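Local coordinates for type IV pilus biogenesis protein PilB (Streptococcus sanguinis, PDB 7B7P) that serves as a bimodular minor pilin of type IV pili with a direct role in adhesion, carrying a metal-binding von Willebrand factor A-like domain, at residues E15-S19 and E80-L86; T31-D37 and Q135-A141; K277-T283 and I362-I368. All coordinates share one frame; numbering follows the deposited sequence.

Interaction 1. Residues E15-S19 and E80-L86; sequences EMRTS and ELGTKSL
A polar helix-to-loop contact, in which Glu15 of helix 9-27 reaches into the turn formed by Gly82, Thr83 and Lys84, ties the N-terminal helix of the pilin module to the loop that follows edge strand 79-80. Glu15 OE2 receives the backbone N of Thr83 at 3.0 Å on its syn lone pair, in an almost straight bond (176°), and the N of Lys84 reaches the same oxygen only weakly. Glu15 OE1 takes a weak bond from Thr83 OG1 at 2.9 Å. The Glu15 chain, with CG anti to the backbone N (chi1 169°) and a bend at chi2, turns its carboxylate onto the Thr83 and Lys84 amides. The aliphatic part of Lys84 runs antiparallel to this chain, its CG 3.5 Å from Glu15 CD, while Leu86 presses CD2 against Glu15 CG, also at 3.5 Å. One helical turn further on, Ser19 OG donates to Leu81 O at 3.1 Å, approaching from above the carbonyl plane. Gly82 takes a backbone shape suited to glycine, and its CA lies 3.7 Å from Glu15 OE2. Glu80 OE2 comes within 4.4 Å of Glu15 OE2, but it forms a salt bridge with Lys63, which also bonds Lys84 O. Lysine and amide donors thus gather round two neighbouring acids, which probably eases their mutual repulsion and favours a charged Glu15 despite its burial.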
loop_
_atom_site.group_PDB
_atom_site.type_symbol
_atom_site.label_atom_id
_atom_site.label_comp_id
_atom_site.label_asym_id
_atom_site.label_seq_id
_atom_site.Cartn_x
_atom_site.Cartn_y
_atom_site.Cartn_z
ATOM N N GLU A 15 -40.466 -12.571 12.426
ATOM C CA GLU A 15 -39.291 -13.177 13.040
ATOM C C GLU A 15 -38.036 -12.872 12.238
ATOM O O GLU A 15 -36.984 -12.569 12.817
ATOM C CB GLU A 15 -39.471 -14.688 13.191
ATOM C CG GLU A 15 -38.191 -15.426 13.588
ATOM C CD GLU A 15 -37.676 -15.062 14.981
ATOM O OE1 GLU A 15 -38.344 -14.283 15.699
ATOM O OE2 GLU A 15 -36.595 -15.570 15.363
ATOM N N MET A 16 -38.124 -12.932 10.906
ATOM C CA MET A 16 -36.967 -12.582 10.090
ATOM C C MET A 16 -36.571 -11.115 10.273
ATOM O O MET A 16 -35.381 -10.807 10.415
ATOM C CB MET A 16 -37.248 -12.904 8.631
ATOM C CG MET A 16 -37.168 -14.372 8.347
ATOM S SD MET A 16 -38.070 -14.773 6.847
ATOM C CE MET A 16 -36.732 -15.102 5.709
ATOM N N ARG A 17 -37.552 -10.201 10.313
ATOM C CA ARG A 17 -37.230 -8.792 10.526
ATOM C C ARG A 17 -36.546 -8.574 11.874
ATOM O O ARG A 17 -35.578 -7.805 11.964
ATOM C CB ARG A 17 -38.486 -7.913 10.412
ATOM C CG ARG A 17 -38.193 -6.379 10.447
ATOM C CD ARG A 17 -39.444 -5.516 10.685
ATOM N NE ARG A 17 -39.234 -4.071 10.456
ATOM C CZ ARG A 17 -39.285 -3.130 11.414
ATOM N NH1 ARG A 17 -39.528 -3.464 12.692
ATOM N NH2 ARG A 17 -39.090 -1.844 11.105
ATOM N N THR A 18 -37.025 -9.237 12.937
ATOM C CA THR A 18 -36.394 -9.041 14.244
ATOM C C THR A 18 -34.993 -9.640 14.257
ATOM O O THR A 18 -34.068 -9.080 14.857
ATOM C CB THR A 18 -37.246 -9.657 15.368
ATOM O OG1 THR A 18 -37.688 -10.962 14.975
ATOM C CG2 THR A 18 -38.468 -8.804 15.667
ATOM N N SER A 19 -34.815 -10.777 13.592
ATOM C CA SER A 19 -33.473 -11.322 13.416
ATOM C C SER A 19 -32.561 -10.318 12.721
ATOM O O SER A 19 -31.410 -10.130 13.121
ATOM C CB SER A 19 -33.551 -12.620 12.621
ATOM O OG SER A 19 -32.277 -13.213 12.522
ATOM N N GLU A 80 -27.730 -18.149 18.763
ATOM C CA GLU A 80 -28.592 -17.798 17.642
ATOM C C GLU A 80 -29.135 -16.387 17.818
ATOM O O GLU A 80 -29.594 -16.021 18.904
ATOM C CB GLU A 80 -29.751 -18.781 17.494
ATOM C CG GLU A 80 -30.555 -18.506 16.230
ATOM C CD GLU A 80 -32.065 -18.313 16.459
ATOM O OE1 GLU A 80 -32.577 -18.682 17.540
ATOM O OE2 GLU A 80 -32.737 -17.745 15.568
ATOM N N LEU A 81 -29.067 -15.597 16.744
ATOM C CA LEU A 81 -29.651 -14.261 16.711
ATOM C C LEU A 81 -31.095 -14.394 16.252
ATOM O O LEU A 81 -31.362 -14.728 15.092
ATOM C CB LEU A 81 -28.854 -13.347 15.788
ATOM C CG LEU A 81 -27.717 -12.637 16.517
ATOM C CD1 LEU A 81 -26.864 -11.908 15.525
ATOM C CD2 LEU A 81 -28.276 -11.682 17.548
ATOM N N GLY A 82 -32.020 -14.150 17.162
ATOM C CA GLY A 82 -33.420 -14.419 16.944
ATOM C C GLY A 82 -34.037 -14.927 18.221
ATOM O O GLY A 82 -33.438 -14.858 19.295
ATOM N N THR A 83 -35.256 -15.450 18.100
ATOM C CA THR A 83 -35.985 -15.906 19.279
ATOM C C THR A 83 -36.668 -17.259 19.118
ATOM O O THR A 83 -36.932 -17.905 20.137
ATOM C CB THR A 83 -37.048 -14.869 19.697
ATOM O OG1 THR A 83 -37.904 -14.571 18.584
ATOM C CG2 THR A 83 -36.401 -13.583 20.213
ATOM N N LYS A 84 -36.972 -17.723 17.908
ATOM C CA LYS A 84 -37.841 -18.879 17.770
ATOM C C LYS A 84 -37.437 -19.714 16.567
ATOM O O LYS A 84 -36.630 -19.306 15.727
ATOM C CB LYS A 84 -39.314 -18.466 17.641
ATOM C CG LYS A 84 -39.594 -17.524 16.479
ATOM C CD LYS A 84 -41.013 -16.949 16.509
ATOM C CE LYS A 84 -42.035 -17.924 15.934
ATOM N NZ LYS A 84 -41.441 -18.847 14.927
ATOM N N SER A 85 -38.020 -20.906 16.506
ATOM C CA SER A 85 -37.900 -21.757 15.336
ATOM C C SER A 85 -38.489 -21.062 14.116
ATOM O O SER A 85 -39.262 -20.105 14.218
ATOM C CB SER A 85 -38.621 -23.086 15.563
ATOM O OG SER A 85 -39.941 -23.035 15.038
ATOM N N LEU A 86 -38.115 -21.572 12.948
ATOM C CA LEU A 86 -38.646 -21.092 11.682
ATOM C C LEU A 86 -39.066 -22.254 10.803
ATOM O O LEU A 86 -39.012 -22.158 9.573
ATOM C CB LEU A 86 -37.638 -20.203 10.956
ATOM C CG LEU A 86 -37.538 -18.784 11.519
ATOM C CD1 LEU A 86 -36.514 -17.963 10.751
ATOM C CD2 LEU A 86 -38.911 -18.119 11.498
#

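Interaction 2. Residues T31-D37 and Q135-A141; sequences TSIFILD and QVFSKVA
Gln135 opens the second segment by accepting, through its backbone O, the N of Ile33 at 2.9 Å. Val136 follows beside Ile33 with its CG2 3.9 Å from Ile33 CB, the two branched chains meeting at an angle on the face that turns toward strand 92-101. Phe137 grips the neighbouring strand through both backbone polar atoms: its N donates to Ile33 O and its O accepts from Ile35 N, each at 2.8 Å. Its ring forms an offset stack with Phe34, centroids 4.8 Å apart and planes at 30°. Phe137 CD2 sits over one face of the Phe34 ring, displaced toward the rim, and comes to 3.4 Å from Phe34 CZ. Trp52 meets Phe34 edge-to-face and Trp421 of helix 402-424 meets the Phe137 ring, making an aromatic cluster on this face. This parallel pairing is the edge of the mixed sheet of the pilin module, where strand 136-139 lies outermost beside strand 32-36, the first strand after the N-terminal helix. Ser138 turns to the opposite face from Phe137, and its OG accepts the N of Val140, an ST turn. Lys139 donates its N to Ile35 O; its extended side chain runs past the Phe34 ring, and NZ bonds Pro426 O at the chain's end. Val140 packs CG2 against Ile35 CG2 at 3.7 Å. Ala141 gives its N to Asp37 OD2 at 2.9 Å, met nearly head-on along the C-O bond. Asp37 CG stands between its own backbone N and carbonyl carbon (chi1 63°), which swings OD2 across to that amide, while OD1 takes the N of Ser39.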
loop_
_atom_site.group_PDB
_atom_site.type_symbol
_atom_site.label_atom_id
_atom_site.label_comp_id
_atom_site.label_asym_id
_atom_site.label_seq_id
_atom_site.Cartn_x
_atom_site.Cartn_y
_atom_site.Cartn_z
ATOM N N THR A 31 -16.412 -1.657 15.555
ATOM C CA THR A 31 -15.444 -0.647 15.163
ATOM C C THR A 31 -14.643 -1.047 13.925
ATOM O O THR A 31 -13.897 -0.218 13.400
ATOM C CB THR A 31 -14.513 -0.328 16.341
ATOM O OG1 THR A 31 -14.143 -1.541 17.008
ATOM C CG2 THR A 31 -15.227 0.593 17.337
ATOM N N SER A 32 -14.800 -2.277 13.433
ATOM C CA SER A 32 -14.300 -2.657 12.116
ATOM C C SER A 32 -15.122 -3.835 11.609
ATOM O O SER A 32 -15.511 -4.709 12.386
ATOM C CB SER A 32 -12.808 -3.021 12.143
ATOM O OG SER A 32 -12.581 -4.177 12.924
ATOM N N ILE A 33 -15.394 -3.844 10.311
ATOM C CA ILE A 33 -16.282 -4.816 9.686
ATOM C C ILE A 33 -15.575 -5.400 8.482
ATOM O O ILE A 33 -15.015 -4.657 7.670
ATOM C CB ILE A 33 -17.616 -4.188 9.218
ATOM C CG1 ILE A 33 -18.368 -3.540 10.370
ATOM C CG2 ILE A 33 -18.483 -5.245 8.526
ATOM C CD1 ILE A 33 -19.147 -4.527 11.158
ATOM N N PHE A 34 -15.650 -6.720 8.340
ATOM C CA PHE A 34 -15.217 -7.415 7.137
ATOM C C PHE A 34 -16.393 -8.222 6.614
ATOM O O PHE A 34 -16.956 -9.037 7.348
ATOM C CB PHE A 34 -14.018 -8.337 7.421
ATOM C CG PHE A 34 -12.729 -7.598 7.659
ATOM C CD1 PHE A 34 -12.448 -7.057 8.904
ATOM C CD2 PHE A 34 -11.802 -7.435 6.637
ATOM C CE1 PHE A 34 -11.268 -6.361 9.127
ATOM C CE2 PHE A 34 -10.615 -6.744 6.853
ATOM C CZ PHE A 34 -10.351 -6.209 8.097
ATOM N N ILE A 35 -16.762 -8.002 5.355
ATOM C CA ILE A 35 -17.708 -8.888 4.685
ATOM C C ILE A 35 -16.938 -10.074 4.114
ATOM O O ILE A 35 -15.911 -9.902 3.444
ATOM C CB ILE A 35 -18.480 -8.141 3.586
ATOM C CG1 ILE A 35 -19.263 -6.972 4.179
ATOM C CG2 ILE A 35 -19.455 -9.073 2.902
ATOM C CD1 ILE A 35 -20.399 -6.520 3.286
ATOM N N LEU A 36 -17.438 -11.284 4.369
ATOM C CA LEU A 36 -16.746 -12.515 4.004
ATOM C C LEU A 36 -17.587 -13.362 3.059
ATOM O O LEU A 36 -18.810 -13.436 3.200
ATOM C CB LEU A 36 -16.418 -13.328 5.251
ATOM C CG LEU A 36 -15.807 -12.521 6.394
ATOM C CD1 LEU A 36 -15.519 -13.451 7.549
ATOM C CD2 LEU A 36 -14.534 -11.808 5.953
ATOM N N ASP A 37 -16.922 -14.023 2.105
ATOM C CA ASP A 37 -17.573 -15.058 1.312
ATOM C C ASP A 37 -17.415 -16.417 2.002
ATOM O O ASP A 37 -16.780 -16.541 3.053
ATOM C CB ASP A 37 -17.035 -15.071 -0.125
ATOM C CG ASP A 37 -15.540 -15.401 -0.219
ATOM O OD1 ASP A 37 -15.089 -16.404 0.376
ATOM O OD2 ASP A 37 -14.816 -14.662 -0.920
ATOM N N GLN A 135 -14.212 1.855 8.857
ATOM C CA GLN A 135 -13.340 0.730 8.544
ATOM C C GLN A 135 -14.202 -0.492 8.263
ATOM O O GLN A 135 -14.339 -1.395 9.088
ATOM C CB GLN A 135 -12.354 0.483 9.674
ATOM C CG GLN A 135 -11.440 1.640 9.909
ATOM C CD GLN A 135 -11.145 1.850 11.370
ATOM O OE1 GLN A 135 -11.320 0.946 12.197
ATOM N NE2 GLN A 135 -10.690 3.052 11.705
ATOM N N VAL A 136 -14.785 -0.491 7.066
ATOM C CA VAL A 136 -15.575 -1.591 6.533
ATOM C C VAL A 136 -14.860 -2.096 5.288
ATOM O O VAL A 136 -14.528 -1.308 4.399
ATOM C CB VAL A 136 -17.017 -1.149 6.218
ATOM C CG1 VAL A 136 -17.022 -0.078 5.130
ATOM C CG2 VAL A 136 -17.876 -2.335 5.817
ATOM N N PHE A 137 -14.601 -3.399 5.241
ATOM C CA PHE A 137 -13.768 -4.000 4.213
ATOM C C PHE A 137 -14.475 -5.219 3.667
ATOM O O PHE A 137 -15.300 -5.835 4.346
ATOM C CB PHE A 137 -12.398 -4.411 4.761
ATOM C CG PHE A 137 -11.753 -3.356 5.600
ATOM C CD1 PHE A 137 -11.020 -2.340 5.017
ATOM C CD2 PHE A 137 -11.898 -3.362 6.976
ATOM C CE1 PHE A 137 -10.425 -1.355 5.795
ATOM C CE2 PHE A 137 -11.307 -2.381 7.758
ATOM C CZ PHE A 137 -10.575 -1.378 7.166
ATOM N N SER A 138 -14.147 -5.559 2.430
ATOM C CA SER A 138 -14.720 -6.723 1.785
ATOM C C SER A 138 -13.621 -7.726 1.482
ATOM O O SER A 138 -12.566 -7.363 0.944
ATOM C CB SER A 138 -15.452 -6.348 0.507
ATOM O OG SER A 138 -15.718 -7.516 -0.237
ATOM N N LYS A 139 -13.871 -8.982 1.845
ATOM C CA LYS A 139 -13.020 -10.108 1.498
ATOM C C LYS A 139 -13.777 -11.087 0.615
ATOM O O LYS A 139 -13.589 -12.297 0.710
ATOM C CB LYS A 139 -12.499 -10.798 2.755
ATOM C CG LYS A 139 -11.436 -9.991 3.455
ATOM C CD LYS A 139 -10.660 -10.808 4.475
ATOM C CE LYS A 139 -9.288 -10.195 4.709
ATOM N NZ LYS A 139 -8.597 -10.782 5.877
ATOM N N VAL A 140 -14.664 -10.565 -0.227
ATOM C CA VAL A 140 -15.460 -11.380 -1.135
ATOM C C VAL A 140 -14.733 -11.392 -2.475
ATOM O O VAL A 140 -14.759 -10.414 -3.226
ATOM C CB VAL A 140 -16.895 -10.860 -1.262
ATOM C CG1 VAL A 140 -17.765 -11.879 -1.998
ATOM C CG2 VAL A 140 -17.468 -10.572 0.115
ATOM N N ALA A 141 -14.060 -12.506 -2.758
ATOM C CA ALA A 141 -13.379 -12.683 -4.029
ATOM C C ALA A 141 -14.395 -13.011 -5.123
ATOM O O ALA A 141 -15.604 -13.125 -4.873
ATOM C CB ALA A 141 -12.326 -13.789 -3.920
#

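Interaction 3. Residues K277-T283 and I362-I368; sequences KYIVLLT and IKRVNVI
Lys277 O takes the backbone N of Lys363 at 2.8 Å, just ahead of the parallel ladder between strands 276-283 and 364-370, while its own NZ turns off to the carbonyls of Leu269 and Gln272. Tyr278 and Arg364 run alongside each other from the same face of the sheet. Arg364 NH1 reaches the edge of the phenol ring, near its plane, 3.6 Å from Tyr278 CE1, with ring and guanidinium planes 31° apart. Lys363 CG packs close to the same CE1. Asp419 of helix 402-424 joins the pair by accepting from Tyr278 OH and forming a salt bridge with Arg364 NH1; Glu393 holds NH2, so the guanidinium is fixed between two acids. Ile279 uses both backbone polar atoms, N to Arg364 O and O from Asn366 N, and its CG2 rests 4.0 Å from Val365 CG1 on the face packed by helix 258-270. On the other face Val280 CG1 meets Ile368 CD1 at 4.0 Å. Leu281 N makes an almost straight bond (178°) to Asn366 O at 2.7 Å, and Leu281 O receives Ile368 N. In Leu282, CG anti to the backbone N (chi1 -173°) brings CD1 to 4.1 Å from Ile368 CG2. Thr283 closes the ladder, its N bonded to Ile368 O at 3.0 Å, while OG1 is hydrogen-bonded to Asp169. Parallel strands covered by helices on both faces, with strand 276-283 ending beside the magnesium-binding Asp284, are characteristic of the Rossmann-like von Willebrand factor A fold and its MIDAS.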
loop_
_atom_site.group_PDB
_atom_site.type_symbol
_atom_site.label_atom_id
_atom_site.label_comp_id
_atom_site.label_asym_id
_atom_site.label_seq_id
_atom_site.Cartn_x
_atom_site.Cartn_y
_atom_site.Cartn_z
ATOM N N LYS A 277 6.311 -4.149 4.239
ATOM C CA LYS A 277 7.488 -3.399 3.810
ATOM C C LYS A 277 7.196 -2.616 2.539
ATOM O O LYS A 277 6.581 -3.137 1.602
ATOM C CB LYS A 277 8.691 -4.333 3.578
ATOM C CG LYS A 277 9.104 -5.141 4.799
ATOM C CD LYS A 277 10.239 -6.105 4.438
ATOM C CE LYS A 277 10.473 -7.122 5.545
ATOM N NZ LYS A 277 11.899 -7.377 5.748
ATOM N N TYR A 278 7.699 -1.389 2.487
ATOM C CA TYR A 278 7.321 -0.451 1.441
ATOM C C TYR A 278 8.523 0.338 0.950
ATOM O O TYR A 278 9.347 0.789 1.749
ATOM C CB TYR A 278 6.258 0.535 1.955
ATOM C CG TYR A 278 4.943 -0.129 2.296
ATOM C CD1 TYR A 278 4.038 -0.475 1.298
ATOM C CD2 TYR A 278 4.612 -0.417 3.613
ATOM C CE1 TYR A 278 2.847 -1.065 1.599
ATOM C CE2 TYR A 278 3.420 -1.017 3.923
ATOM C CZ TYR A 278 2.541 -1.342 2.917
ATOM O OH TYR A 278 1.354 -1.950 3.236
ATOM N N ILE A 279 8.587 0.542 -0.365
ATOM C CA ILE A 279 9.455 1.546 -0.974
ATOM C C ILE A 279 8.596 2.693 -1.500
ATOM O O ILE A 279 7.596 2.469 -2.191
ATOM C CB ILE A 279 10.302 0.944 -2.106
ATOM C CG1 ILE A 279 11.232 -0.138 -1.556
ATOM C CG2 ILE A 279 11.063 2.050 -2.855
ATOM C CD1 ILE A 279 12.564 0.392 -1.055
ATOM N N VAL A 280 8.992 3.917 -1.199
ATOM C CA VAL A 280 8.405 5.101 -1.813
ATOM C C VAL A 280 9.529 5.782 -2.551
ATOM O O VAL A 280 10.436 6.348 -1.934
ATOM C CB VAL A 280 7.756 6.049 -0.792
ATOM C CG1 VAL A 280 7.330 7.347 -1.469
ATOM C CG2 VAL A 280 6.580 5.356 -0.156
ATOM N N LEU A 281 9.491 5.702 -3.866
ATOM C CA LEU A 281 10.571 6.188 -4.699
ATOM C C LEU A 281 10.088 7.432 -5.419
ATOM O O LEU A 281 9.059 7.394 -6.087
ATOM C CB LEU A 281 10.999 5.114 -5.700
ATOM C CG LEU A 281 12.302 5.440 -6.421
ATOM C CD1 LEU A 281 13.030 4.156 -6.755
ATOM C CD2 LEU A 281 12.007 6.213 -7.675
ATOM N N LEU A 282 10.841 8.517 -5.301
ATOM C CA LEU A 282 10.500 9.784 -5.928
ATOM C C LEU A 282 11.589 10.145 -6.923
ATOM O O LEU A 282 12.761 10.166 -6.563
ATOM C CB LEU A 282 10.347 10.895 -4.880
ATOM C CG LEU A 282 9.825 12.180 -5.515
ATOM C CD1 LEU A 282 8.776 12.869 -4.613
ATOM C CD2 LEU A 282 10.972 13.117 -5.840
ATOM N N THR A 283 11.207 10.447 -8.159
ATOM C CA THR A 283 12.179 10.860 -9.156
ATOM C C THR A 283 11.591 11.975 -10.009
ATOM O O THR A 283 10.372 12.062 -10.191
ATOM C CB THR A 283 12.651 9.663 -10.034
ATOM O OG1 THR A 283 13.652 10.102 -10.959
ATOM C CG2 THR A 283 11.513 9.034 -10.791
ATOM N N ILE A 362 8.841 -7.522 -0.125
ATOM C CA ILE A 362 8.337 -6.156 -0.177
ATOM C C ILE A 362 6.883 -6.154 -0.639
ATOM O O ILE A 362 6.521 -6.819 -1.618
ATOM C CB ILE A 362 9.234 -5.290 -1.074
ATOM C CG1 ILE A 362 10.552 -5.048 -0.343
ATOM C CG2 ILE A 362 8.579 -3.951 -1.404
ATOM C CD1 ILE A 362 11.598 -4.475 -1.212
ATOM N N LYS A 363 6.043 -5.430 0.097
ATOM C CA LYS A 363 4.616 -5.417 -0.206
ATOM C C LYS A 363 4.316 -4.594 -1.455
ATOM O O LYS A 363 3.600 -5.051 -2.347
ATOM C CB LYS A 363 3.841 -4.870 0.996
ATOM C CG LYS A 363 2.382 -4.597 0.723
ATOM C CD LYS A 363 1.629 -5.879 0.472
ATOM C CE LYS A 363 0.151 -5.713 0.847
ATOM N NZ LYS A 363 -0.711 -6.536 -0.029
ATOM N N ARG A 364 4.865 -3.386 -1.551
ATOM C CA ARG A 364 4.538 -2.540 -2.695
ATOM C C ARG A 364 5.651 -1.522 -2.888
ATOM O O ARG A 364 6.255 -1.055 -1.917
ATOM C CB ARG A 364 3.180 -1.825 -2.499
ATOM C CG ARG A 364 2.818 -0.721 -3.535
ATOM C CD ARG A 364 1.426 -0.088 -3.264
ATOM N NE ARG A 364 0.449 -1.139 -2.985
ATOM C CZ ARG A 364 -0.088 -1.354 -1.791
ATOM N NH1 ARG A 364 0.239 -0.574 -0.775
ATOM N NH2 ARG A 364 -0.931 -2.354 -1.613
ATOM N N VAL A 365 5.928 -1.205 -4.153
ATOM C CA VAL A 365 6.768 -0.068 -4.514
ATOM C C VAL A 365 5.878 1.016 -5.114
ATOM O O VAL A 365 5.245 0.807 -6.156
ATOM C CB VAL A 365 7.886 -0.451 -5.498
ATOM C CG1 VAL A 365 8.728 0.796 -5.837
ATOM C CG2 VAL A 365 8.756 -1.600 -4.930
ATOM N N ASN A 366 5.862 2.181 -4.475
ATOM C CA ASN A 366 5.229 3.380 -5.006
ATOM C C ASN A 366 6.293 4.235 -5.682
ATOM O O ASN A 366 7.337 4.522 -5.087
ATOM C CB ASN A 366 4.540 4.187 -3.897
ATOM C CG ASN A 366 3.231 3.552 -3.421
ATOM O OD1 ASN A 366 2.159 3.854 -3.945
ATOM N ND2 ASN A 366 3.317 2.693 -2.420
ATOM N N VAL A 367 6.039 4.614 -6.928
ATOM C CA VAL A 367 6.904 5.522 -7.667
ATOM C C VAL A 367 6.150 6.816 -7.941
ATOM O O VAL A 367 5.017 6.795 -8.439
ATOM C CB VAL A 367 7.393 4.882 -8.973
ATOM C CG1 VAL A 367 8.384 5.807 -9.686
ATOM C CG2 VAL A 367 8.018 3.543 -8.662
ATOM N N ILE A 368 6.792 7.934 -7.640
ATOM C CA ILE A 368 6.224 9.257 -7.825
ATOM C C ILE A 368 7.085 9.991 -8.835
ATOM O O ILE A 368 8.245 10.324 -8.544
ATOM C CB ILE A 368 6.146 10.035 -6.509
ATOM C CG1 ILE A 368 5.339 9.259 -5.471
ATOM C CG2 ILE A 368 5.536 11.412 -6.734
ATOM C CD1 ILE A 368 5.517 9.827 -4.067
#

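Interaction 3 belongs to the buried core of the von Willebrand factor A-like module, whereas interactions 1 and 2 are partly buried and lie in the pilin module, their centres 24 Å apart. The latter two are joined along the chain, since helix 9-27 runs on to strand 32-36, and both strand 79-80 and strand 136-139 are outermost in one mixed sheet. Interactions 2 and 3 share parallel strand pairing, but an aromatic stack marks the former and aliphatic packing plus an acid-held tyrosine-arginine pair the latter; helix 402-424 touches both. Interaction 1 instead relies on a carboxylate bound by a loop, about 50 Å between centres from interaction 3, which alone approaches the metal site.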